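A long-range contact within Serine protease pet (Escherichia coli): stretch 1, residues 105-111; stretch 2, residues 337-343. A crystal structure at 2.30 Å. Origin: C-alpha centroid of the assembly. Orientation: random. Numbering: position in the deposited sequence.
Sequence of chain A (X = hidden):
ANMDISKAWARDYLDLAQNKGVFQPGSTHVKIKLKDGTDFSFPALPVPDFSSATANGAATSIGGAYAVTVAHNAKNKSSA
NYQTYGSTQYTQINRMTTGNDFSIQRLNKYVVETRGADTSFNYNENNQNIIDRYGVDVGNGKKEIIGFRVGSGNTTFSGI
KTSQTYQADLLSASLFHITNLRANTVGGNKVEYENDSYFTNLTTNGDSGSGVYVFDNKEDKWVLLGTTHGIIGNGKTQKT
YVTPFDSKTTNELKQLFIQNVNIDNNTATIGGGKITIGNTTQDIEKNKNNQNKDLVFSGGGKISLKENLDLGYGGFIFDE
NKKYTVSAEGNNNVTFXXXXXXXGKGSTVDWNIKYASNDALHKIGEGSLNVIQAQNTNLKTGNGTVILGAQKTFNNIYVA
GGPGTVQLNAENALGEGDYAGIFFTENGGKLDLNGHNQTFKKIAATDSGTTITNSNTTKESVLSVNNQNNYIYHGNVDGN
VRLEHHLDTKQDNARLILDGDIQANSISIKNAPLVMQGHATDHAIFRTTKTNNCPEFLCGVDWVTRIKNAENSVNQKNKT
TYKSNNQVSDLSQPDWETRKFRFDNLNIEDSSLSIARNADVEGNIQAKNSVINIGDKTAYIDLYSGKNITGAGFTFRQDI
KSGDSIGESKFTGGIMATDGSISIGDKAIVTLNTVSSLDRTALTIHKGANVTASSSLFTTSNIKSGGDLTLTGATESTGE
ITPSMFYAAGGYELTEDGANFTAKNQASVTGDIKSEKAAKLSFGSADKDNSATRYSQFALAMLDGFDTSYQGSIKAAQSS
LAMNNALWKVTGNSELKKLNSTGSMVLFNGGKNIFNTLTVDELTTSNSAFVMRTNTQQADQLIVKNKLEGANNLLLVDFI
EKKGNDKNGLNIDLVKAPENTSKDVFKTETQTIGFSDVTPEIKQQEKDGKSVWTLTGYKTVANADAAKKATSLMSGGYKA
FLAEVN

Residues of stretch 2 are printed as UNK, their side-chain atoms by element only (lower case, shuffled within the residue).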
# COMPACT_ATOMS: atom_id res chain seq x y z
N GLN A 105 36.98 -12.33 11.01
CA GLN A 105 36.99 -13.32 9.97
C GLN A 105 37.10 -12.68 8.59
O GLN A 105 36.51 -11.62 8.33
CB GLN A 105 35.72 -14.18 10.01
CG GLN A 105 35.54 -15.07 11.23
CD GLN A 105 34.20 -15.79 11.19
OE1 GLN A 105 33.14 -15.15 11.18
NE2 GLN A 105 34.23 -17.12 11.14
N ARG A 106 37.86 -13.34 7.71
CA ARG A 106 37.88 -13.00 6.30
C ARG A 106 37.11 -14.08 5.55
O ARG A 106 37.50 -15.26 5.57
CB ARG A 106 39.32 -12.89 5.76
CG ARG A 106 39.43 -12.81 4.22
CD ARG A 106 39.30 -11.37 3.68
NE ARG A 106 39.23 -11.36 2.22
CZ ARG A 106 39.41 -10.30 1.44
NH1 ARG A 106 39.70 -9.11 1.95
NH2 ARG A 106 39.30 -10.44 0.11
N LEU A 107 36.06 -13.69 4.85
CA LEU A 107 35.28 -14.64 4.07
C LEU A 107 35.85 -14.76 2.66
O LEU A 107 36.49 -13.83 2.16
CB LEU A 107 33.81 -14.20 4.05
CG LEU A 107 33.06 -14.19 5.39
CD1 LEU A 107 31.70 -13.52 5.25
CD2 LEU A 107 32.90 -15.60 5.96
N ASN A 108 35.63 -15.90 2.02
CA ASN A 108 36.17 -16.15 0.67
C ASN A 108 35.70 -15.15 -0.42
O ASN A 108 36.42 -14.92 -1.38
CB ASN A 108 35.83 -17.57 0.22
CG ASN A 108 34.34 -17.79 0.12
OD1 ASN A 108 33.58 -17.27 0.94
ND2 ASN A 108 33.91 -18.53 -0.90
N LYS A 109 34.50 -14.56 -0.25
CA LYS A 109 33.95 -13.59 -1.22
C LYS A 109 33.28 -12.39 -0.56
O LYS A 109 32.95 -12.44 0.62
CB LYS A 109 32.94 -14.26 -2.16
CG LYS A 109 33.57 -15.14 -3.24
CD LYS A 109 32.49 -15.85 -4.04
CE LYS A 109 32.51 -15.45 -5.51
NZ LYS A 109 31.28 -15.96 -6.21
N TYR A 110 33.10 -11.31 -1.31
CA TYR A 110 32.46 -10.11 -0.77
C TYR A 110 30.98 -10.39 -0.50
O TYR A 110 30.29 -10.92 -1.37
CB TYR A 110 32.57 -8.91 -1.72
CG TYR A 110 33.97 -8.46 -2.02
CD1 TYR A 110 35.02 -8.70 -1.14
CD2 TYR A 110 34.25 -7.78 -3.22
CE1 TYR A 110 36.32 -8.28 -1.45
CE2 TYR A 110 35.52 -7.35 -3.52
CZ TYR A 110 36.57 -7.60 -2.65
OH TYR A 110 37.85 -7.18 -2.98
N VAL A 111 30.50 -10.01 0.67
CA VAL A 111 29.09 -10.20 0.98
C VAL A 111 28.19 -9.23 0.22
O VAL A 111 28.32 -8.00 0.34
CB VAL A 111 28.82 -10.09 2.47
CG1 VAL A 111 27.30 -10.18 2.76
CG2 VAL A 111 29.57 -11.18 3.19
N UNK A 337 38.41 -13.68 -12.14
CA UNK A 337 37.78 -14.40 -11.05
C UNK A 337 38.39 -13.97 -9.73
O UNK A 337 39.60 -13.77 -9.64
c UNK A 337 36.67 -18.99 -9.27
c UNK A 337 37.28 -16.71 -10.11
c UNK A 337 37.92 -15.91 -11.22
n UNK A 337 36.58 -20.44 -9.60
c UNK A 337 37.36 -18.20 -10.37
N UNK A 338 37.55 -13.86 -8.71
CA UNK A 338 38.01 -13.56 -7.36
C UNK A 338 36.89 -13.31 -6.37
O UNK A 338 35.79 -13.83 -6.50
N UNK A 339 37.19 -12.49 -5.36
CA UNK A 339 36.28 -12.19 -4.26
C UNK A 339 35.10 -11.36 -4.73
O UNK A 339 34.03 -11.41 -4.16
c UNK A 339 37.03 -11.47 -3.16
N UNK A 340 35.31 -10.60 -5.80
CA UNK A 340 34.27 -9.79 -6.39
C UNK A 340 34.81 -8.44 -6.79
O UNK A 340 36.01 -8.26 -6.98
N UNK A 341 33.91 -7.47 -6.92
CA UNK A 341 34.29 -6.13 -7.32
C UNK A 341 33.63 -5.15 -6.35
O UNK A 341 32.44 -5.23 -6.11
c UNK A 341 33.86 -5.84 -8.77
c UNK A 341 34.13 -6.64 -11.20
c UNK A 341 34.19 -4.39 -9.16
c UNK A 341 34.49 -6.85 -9.73
N UNK A 342 34.43 -4.25 -5.78
CA UNK A 342 33.95 -3.28 -4.80
C UNK A 342 34.31 -1.89 -5.30
O UNK A 342 35.47 -1.49 -5.26
c UNK A 342 34.56 -3.56 -3.42
o UNK A 342 34.58 -2.67 -1.17
o UNK A 342 33.09 -1.85 -2.56
c UNK A 342 34.04 -2.62 -2.31
N UNK A 343 33.32 -1.15 -5.78
CA UNK A 343 33.58 0.16 -6.37
C UNK A 343 33.13 1.27 -5.44
O UNK A 343 31.98 1.28 -4.98
c UNK A 343 33.15 -0.77 -8.71
c UNK A 343 32.14 -0.82 -9.91
c UNK A 343 32.85 0.36 -7.73
c UNK A 343 33.19 1.72 -8.33

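Position 337 carries five side-chain atoms, four carbons in a row ending in a nitrogen, with no fork and no ring. All four chi angles lie near 180°, so the chain is fully extended, and it touches nothing on stretch 1. An unbranched four-carbon chain tipped with nitrogen is lysine: Lys337.

Position 338 has backbone atoms and nothing more. Its carbonyl O lies 3.8 Å from Lys109 CE, a van der Waals approach to the aliphatic part of that side chain. With no side-chain atom modeled, the residue is glycine, Gly338. Its phi/psi of 173/-151 is compatible with that reading, although an ideal CB here would find nothing of stretch 1 within 5.5 Å, so the contact itself does not demand the absence of a side chain.

Position 339 has a single side-chain carbon. CB of position 339 is 3.9 Å from Asn108 O, 4.1 Å from Arg106 NH2 and 3.7 Å from Tyr110 CE1. The same CB sits 4.0 Å from the centroid of the Tyr110 ring, 21° off the ring normal, which places it over the face in a CH-pi arrangement. One carbon and nothing beyond it identifies alanine, Ala339.

Position 340 again lacks a side chain, and here the geometry gives a reason. An ideal CB would point toward stretch 1 and fall 3.1 Å from Tyr110 CD2, a tight approach. Independently, phi/psi of 139/-158 would jam that CB against the preceding carbonyl O, which by itself calls for glycine. The residue is Gly340; its bare backbone lets the ring come close, with Tyr110 CE2 3.5 Å from Gly340 C.

Position 341 shows four carbons, forked at the first, one arm two carbons long. The CA-to-CB bond points away from stretch 1, and the approach is made by the backbone: its N is 3.7 Å from Tyr110 CD2, at the edge of the ring. Branching at the first carbon with unequal arms means isoleucine, Ile341, with chi1 in m and chi2 in t.

Position 342 has two carbons, the second bearing two oxygens. Its CA-to-CB bond points toward stretch 1, and CB lies 3.9 Å from Tyr110 CE2. A carboxylate attached directly to CB is the mark of aspartate, Asp342.

Position 343 repeats the pattern of four carbons forked at the first, with one two-carbon arm, and is out of reach of stretch 1. It is Ile343.

The contact is anchored by one backbone hydrogen bond, Tyr110 N to Ala339 O, at 3.0 Å and an almost linear N-H...O angle of 178°. The nearest pair of CA atoms, Lys109 CA and Ala339 CA, is 4.1 Å apart, beside this bond. Around this anchor, the Tyr110 ring lies against the backbone of Ala339 and Gly340: Ala339 O and Gly340 N are over one of its faces. Ala339 and Tyr110 contribute the largest covered areas within a modest 296 Å² interface; the touching residues are at least 229 positions apart in sequence.

Stretch 2, residues 337-343: KGAGIDI
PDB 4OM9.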